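Local coordinates for Isomerase/lactonizing enzyme (Agrobacterium fabrum str. C58, PDB 2NQL), which is of unknown specific function but has the two-domain fold of the mandelate racemase/muconate lactonizing enzyme family and carries a bound sodium ion, at residues V10-Q15 against R51-R56; L304-G309 against L334-G339. All coordinates share one frame; numbering follows the deposited sequence.

Contact 1: residues V10-Q15 against R51-R56; sequences VFTLTQ and RSVLVR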
loop_
_atom_site.group_PDB
_atom_site.type_symbol
_atom_site.label_atom_id
_atom_site.label_comp_id
_atom_site.label_asym_id
_atom_site.label_seq_id
_atom_site.Cartn_x
_atom_site.Cartn_y
_atom_site.Cartn_z
ATOM N N VAL A 10 16.252 12.799 -6.719
ATOM C CA VAL A 10 16.081 11.332 -6.616
ATOM C C VAL A 10 17.009 10.599 -7.576
ATOM O O VAL A 10 17.176 11.009 -8.729
ATOM C CB VAL A 10 14.619 10.910 -6.935
ATOM C CG1 VAL A 10 14.381 9.481 -6.482
ATOM C CG2 VAL A 10 13.632 11.824 -6.185
ATOM N N PHE A 11 17.589 9.500 -7.086
ATOM C CA PHE A 11 18.549 8.706 -7.848
ATOM C C PHE A 11 18.281 7.230 -7.640
ATOM O O PHE A 11 17.670 6.836 -6.648
ATOM C CB PHE A 11 19.986 8.938 -7.378
ATOM C CG PHE A 11 20.426 10.368 -7.428
ATOM C CD1 PHE A 11 21.024 10.884 -8.578
ATOM C CD2 PHE A 11 20.301 11.176 -6.301
ATOM C CE1 PHE A 11 21.466 12.222 -8.612
ATOM C CE2 PHE A 11 20.729 12.527 -6.334
ATOM C CZ PHE A 11 21.309 13.032 -7.490
ATOM N N THR A 12 18.751 6.420 -8.586
ATOM C CA THR A 12 18.941 4.990 -8.320
ATOM C C THR A 12 20.434 4.670 -8.297
ATOM O O THR A 12 21.246 5.348 -8.928
ATOM C CB THR A 12 18.271 4.092 -9.371
ATOM O OG1 THR A 12 18.677 4.513 -10.680
ATOM C CG2 THR A 12 16.748 4.204 -9.230
ATOM N N LEU A 13 20.766 3.660 -7.519
ATOM C CA LEU A 13 22.094 3.014 -7.585
ATOM C C LEU A 13 21.832 1.557 -7.927
ATOM O O LEU A 13 21.154 0.854 -7.180
ATOM C CB LEU A 13 22.807 3.168 -6.234
ATOM C CG LEU A 13 24.145 2.410 -6.020
ATOM C CD1 LEU A 13 25.062 2.662 -7.184
ATOM C CD2 LEU A 13 24.827 2.854 -4.705
ATOM N N THR A 14 22.364 1.121 -9.065
ATOM C CA THR A 14 22.142 -0.229 -9.561
ATOM C C THR A 14 23.515 -0.861 -9.734
ATOM O O THR A 14 24.400 -0.247 -10.321
ATOM C CB THR A 14 21.447 -0.230 -10.951
ATOM O OG1 THR A 14 20.291 0.617 -10.909
ATOM C CG2 THR A 14 20.994 -1.638 -11.330
ATOM N N GLN A 15 23.677 -2.070 -9.204
ATOM C CA GLN A 15 24.915 -2.837 -9.370
ATOM C C GLN A 15 24.596 -4.319 -9.535
ATOM O O GLN A 15 23.552 -4.810 -9.051
ATOM C CB GLN A 15 25.805 -2.680 -8.137
ATOM C CG GLN A 15 26.387 -1.267 -7.929
ATOM C CD GLN A 15 27.688 -1.308 -7.186
ATOM O OE1 GLN A 15 27.715 -1.520 -5.974
ATOM N NE2 GLN A 15 28.776 -1.144 -7.903
ATOM N N ARG A 51 19.537 -2.895 -6.439
ATOM C CA ARG A 51 19.132 -1.516 -6.809
ATOM C C ARG A 51 18.414 -0.897 -5.621
ATOM O O ARG A 51 17.646 -1.574 -4.942
ATOM C CB ARG A 51 18.195 -1.527 -8.037
ATOM C CG ARG A 51 17.871 -0.118 -8.605
ATOM C CD ARG A 51 17.233 -0.227 -9.995
ATOM N NE ARG A 51 16.032 -1.052 -10.029
ATOM C CZ ARG A 51 15.495 -1.518 -11.159
ATOM N NH1 ARG A 51 16.070 -1.269 -12.348
ATOM N NH2 ARG A 51 14.408 -2.257 -11.086
ATOM N N SER A 52 18.670 0.375 -5.366
ATOM C CA SER A 52 17.882 1.071 -4.354
ATOM C C SER A 52 17.673 2.494 -4.840
ATOM O O SER A 52 18.332 2.946 -5.789
ATOM C CB SER A 52 18.597 1.072 -2.995
ATOM O OG SER A 52 19.848 1.718 -3.077
ATOM N N VAL A 53 16.758 3.199 -4.180
ATOM C CA VAL A 53 16.495 4.597 -4.523
ATOM C C VAL A 53 17.124 5.474 -3.469
ATOM O O VAL A 53 16.879 5.263 -2.285
ATOM C CB VAL A 53 14.954 4.888 -4.580
ATOM C CG1 VAL A 53 14.679 6.439 -4.594
ATOM C CG2 VAL A 53 14.341 4.219 -5.819
ATOM N N LEU A 54 17.910 6.456 -3.899
ATOM C CA LEU A 54 18.565 7.393 -2.985
ATOM C C LEU A 54 17.961 8.783 -3.148
ATOM O O LEU A 54 17.613 9.180 -4.270
ATOM C CB LEU A 54 20.067 7.469 -3.304
ATOM C CG LEU A 54 20.868 6.248 -2.830
ATOM C CD1 LEU A 54 22.189 6.195 -3.584
ATOM C CD2 LEU A 54 21.127 6.406 -1.344
ATOM N N VAL A 55 17.868 9.529 -2.047
ATOM C CA VAL A 55 17.391 10.932 -2.121
ATOM C C VAL A 55 18.450 11.858 -1.528
ATOM O O VAL A 55 18.921 11.609 -0.427
ATOM C CB VAL A 55 16.046 11.117 -1.353
ATOM C CG1 VAL A 55 15.689 12.606 -1.244
ATOM C CG2 VAL A 55 14.926 10.379 -2.093
ATOM N N ARG A 56 18.852 12.873 -2.286
ATOM C CA ARG A 56 19.677 13.962 -1.760
ATOM C C ARG A 56 18.804 15.195 -1.557
ATOM O O ARG A 56 18.178 15.683 -2.522
ATOM C CB ARG A 56 20.804 14.299 -2.718
ATOM C CG ARG A 56 21.730 15.432 -2.202
ATOM C CD ARG A 56 23.013 15.577 -3.022
ATOM N NE ARG A 56 22.784 15.880 -4.435
ATOM C CZ ARG A 56 23.660 15.637 -5.404
ATOM N NH1 ARG A 56 24.851 15.088 -5.132
ATOM N NH2 ARG A 56 23.368 15.960 -6.643
HETATM O O HOH W 1 21.865 0.206 -4.189
HETATM O O HOH W 2 18.417 0.314 -13.041
#
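Two central strands of the N-terminal antiparallel sheet, characteristic of the enolase superfamily, pair at Val10-Gln15 and Arg51-Arg56, their directions 147° apart. Backbone hydrogen bonds set the register. Phe11 and Leu54 exchange two, each 2.8 Å between N and O; Leu54 N sits above the Phe11 carbonyl plane, whereas Phe11 N lies in that of Leu54. Leu13 and Ser52 form the next hydrogen-bonded pair. The non-hydrogen-bonded pairs that alternate with these bring CA-H groups onto the same carbonyls, most closely Arg51 CA to Leu13 O at 3.1 Å.

Apolar contacts divide by face. Val10 CG1 crosses obliquely onto Val53 CG1 at 3.6 Å, on the face where Val10 and Thr12 also touch helix 75-90. On the other face Leu54 CD1 meets Leu13 CB at 4.1 Å. There, the Phe11 ring turns its edge to one face of the Arg56 guanidinium, the planes 82° apart and CZ 3.7 Å from NH2; a salt bridge to Glu9 engages this same nitrogen.

Water supplements the polar contacts. One donates to both Leu13 O and Ser52 OG, and the latter also bonds Glu68. Arg51 runs beside Thr14 before bending at chi3 (56°), and Gly71 and Ile72 carbonyls bind its NE and NH2. Its NH1 donates in the guanidinium plane to a second water at 2.9 Å, which also hydrogen-bonds Thr14 OG1.

Contact 2: residues L304-G309 against L334-G339; sequences LAAEHG and LSMLKG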
loop_
_atom_site.group_PDB
_atom_site.type_symbol
_atom_site.label_atom_id
_atom_site.label_comp_id
_atom_site.label_asym_id
_atom_site.label_seq_id
_atom_site.Cartn_x
_atom_site.Cartn_y
_atom_site.Cartn_z
ATOM N N LEU A 304 5.635 1.374 20.637
ATOM C CA LEU A 304 4.539 0.421 20.774
ATOM C C LEU A 304 4.996 -0.956 21.267
ATOM O O LEU A 304 4.300 -1.599 22.067
ATOM C CB LEU A 304 3.742 0.300 19.464
ATOM C CG LEU A 304 2.476 -0.560 19.539
ATOM C CD1 LEU A 304 1.492 0.004 20.603
ATOM C CD2 LEU A 304 1.814 -0.650 18.149
ATOM N N ALA A 305 6.178 -1.389 20.820
ATOM C CA ALA A 305 6.769 -2.624 21.324
ATOM C C ALA A 305 7.061 -2.537 22.827
ATOM O O ALA A 305 6.797 -3.501 23.564
ATOM C CB ALA A 305 8.042 -2.969 20.554
ATOM N N ALA A 306 7.600 -1.394 23.254
ATOM C CA ALA A 306 7.860 -1.120 24.686
ATOM C C ALA A 306 6.600 -1.173 25.535
ATOM O O ALA A 306 6.627 -1.702 26.656
ATOM C CB ALA A 306 8.594 0.217 24.882
ATOM N N GLU A 307 5.493 -0.668 24.992
ATOM C CA GLU A 307 4.183 -0.748 25.657
ATOM C C GLU A 307 3.703 -2.161 25.949
ATOM O O GLU A 307 2.896 -2.367 26.862
ATOM C CB GLU A 307 3.107 -0.005 24.859
ATOM C CG GLU A 307 3.187 1.512 24.954
ATOM C CD GLU A 307 2.359 2.214 23.880
ATOM O OE1 GLU A 307 1.255 1.725 23.552
ATOM O OE2 GLU A 307 2.816 3.261 23.365
ATOM N N HIS A 308 4.173 -3.132 25.171
ATOM C CA HIS A 308 3.609 -4.464 25.188
ATOM C C HIS A 308 4.649 -5.535 25.480
ATOM O O HIS A 308 4.371 -6.740 25.393
ATOM C CB HIS A 308 2.842 -4.714 23.890
ATOM C CG HIS A 308 1.584 -3.909 23.794
ATOM N ND1 HIS A 308 0.385 -4.336 24.325
ATOM C CD2 HIS A 308 1.327 -2.729 23.179
ATOM C CE1 HIS A 308 -0.551 -3.439 24.063
ATOM N NE2 HIS A 308 -0.004 -2.455 23.370
ATOM N N GLY A 309 5.851 -5.071 25.842
ATOM C CA GLY A 309 6.978 -5.942 26.134
ATOM C C GLY A 309 7.369 -6.844 24.983
ATOM O O GLY A 309 7.721 -7.995 25.191
ATOM N N LEU A 334 16.103 2.360 21.368
ATOM C CA LEU A 334 14.940 1.537 21.695
ATOM C C LEU A 334 15.206 0.614 22.866
ATOM O O LEU A 334 16.108 -0.219 22.820
ATOM C CB LEU A 334 14.456 0.731 20.479
ATOM C CG LEU A 334 14.104 1.510 19.193
ATOM C CD1 LEU A 334 13.641 0.565 18.054
ATOM C CD2 LEU A 334 13.044 2.567 19.468
ATOM N N SER A 335 14.399 0.765 23.916
ATOM C CA SER A 335 14.507 -0.052 25.135
ATOM C C SER A 335 14.300 -1.549 24.894
ATOM O O SER A 335 14.903 -2.384 25.576
ATOM C CB SER A 335 13.535 0.470 26.194
ATOM O OG SER A 335 12.194 0.267 25.771
ATOM N N MET A 336 13.469 -1.891 23.904
ATOM C CA MET A 336 13.190 -3.275 23.581
ATOM C C MET A 336 14.147 -3.914 22.553
ATOM O O MET A 336 13.970 -5.085 22.196
ATOM C CB MET A 336 11.746 -3.405 23.087
ATOM C CG MET A 336 10.695 -2.906 24.061
ATOM S SD MET A 336 10.824 -3.711 25.690
ATOM C CE MET A 336 10.635 -5.450 25.321
ATOM N N LEU A 337 15.137 -3.156 22.078
ATOM C CA LEU A 337 16.135 -3.705 21.148
ATOM C C LEU A 337 16.935 -4.874 21.735
ATOM O O LEU A 337 17.595 -4.730 22.771
ATOM C CB LEU A 337 17.100 -2.628 20.649
ATOM C CG LEU A 337 18.013 -3.129 19.512
ATOM C CD1 LEU A 337 17.266 -3.053 18.204
ATOM C CD2 LEU A 337 19.247 -2.285 19.437
ATOM N N LYS A 338 16.884 -6.014 21.054
ATOM C CA LYS A 338 17.728 -7.152 21.405
ATOM C C LYS A 338 18.955 -7.306 20.508
ATOM O O LYS A 338 19.962 -7.879 20.913
ATOM C CB LYS A 338 16.910 -8.434 21.471
ATOM C CG LYS A 338 15.829 -8.394 22.563
ATOM C CD LYS A 338 16.458 -8.392 23.964
ATOM C CE LYS A 338 15.423 -8.445 25.069
ATOM N NZ LYS A 338 14.760 -7.106 25.277
ATOM N N GLY A 339 18.859 -6.775 19.295
ATOM C CA GLY A 339 19.938 -6.819 18.310
ATOM C C GLY A 339 19.332 -6.597 16.929
ATOM O O GLY A 339 18.217 -6.066 16.814
#
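A Schellman motif ends helix 295-308 of the barrel domain at Gly309, and Met336, from the loop between helix 322-331 and strand 340-342, packs along that last turn. The contact across the segments is van der Waals in character and buries only 172 Å². Met336 CG presses on the helix backbone, 3.4 Å from Ala306 CA, and also lies 3.9 Å from Ala306 CB. Further along the same side chain, CE reaches the helix terminus, 3.6 Å from Gly309 C. The three Met336 torsions all lie near -57°, so the chain curls alongside the turn instead of extending past it. Ser335 adds a lighter touch, its OG 3.7 Å from Ala306 CB.

Behind this first shell, each backbone is shaped locally. Gly309 has positive phi (59°), reversing the chain after the helix, while a type I turn from Leu334 to Leu337 presents Met336. Strand 311-312 joins the two sides: Val312 hydrogen-bonds the backbones of Met336 and Lys338, the side chains of Ala305 and Met336 both touch it, and Asp311 forms a salt bridge with Lys338. Within the turn, Leu337 N donates to Leu334 O at 3.2 Å.

Contacts 1 and 2 belong to different domains and do not touch: their centres are 31 Å apart and their nearest atoms about 21 Å, on opposite sides of the chain's centre. They follow one another in sequence, with contact 1 in the N-terminal sheet and contact 2 where helix-to-strand connections enter the barrel. Their character differs accordingly, a largely buried strand pair against a small surface contact. Contact 1 also approaches the dimer interface, because Arg51 packs on Asp84 of the second subunit; no other chain touches contact 2. The sodium ligands Glu240 and Glu266 belong to neither contact, so both are structural packing that supplies no metal ligand.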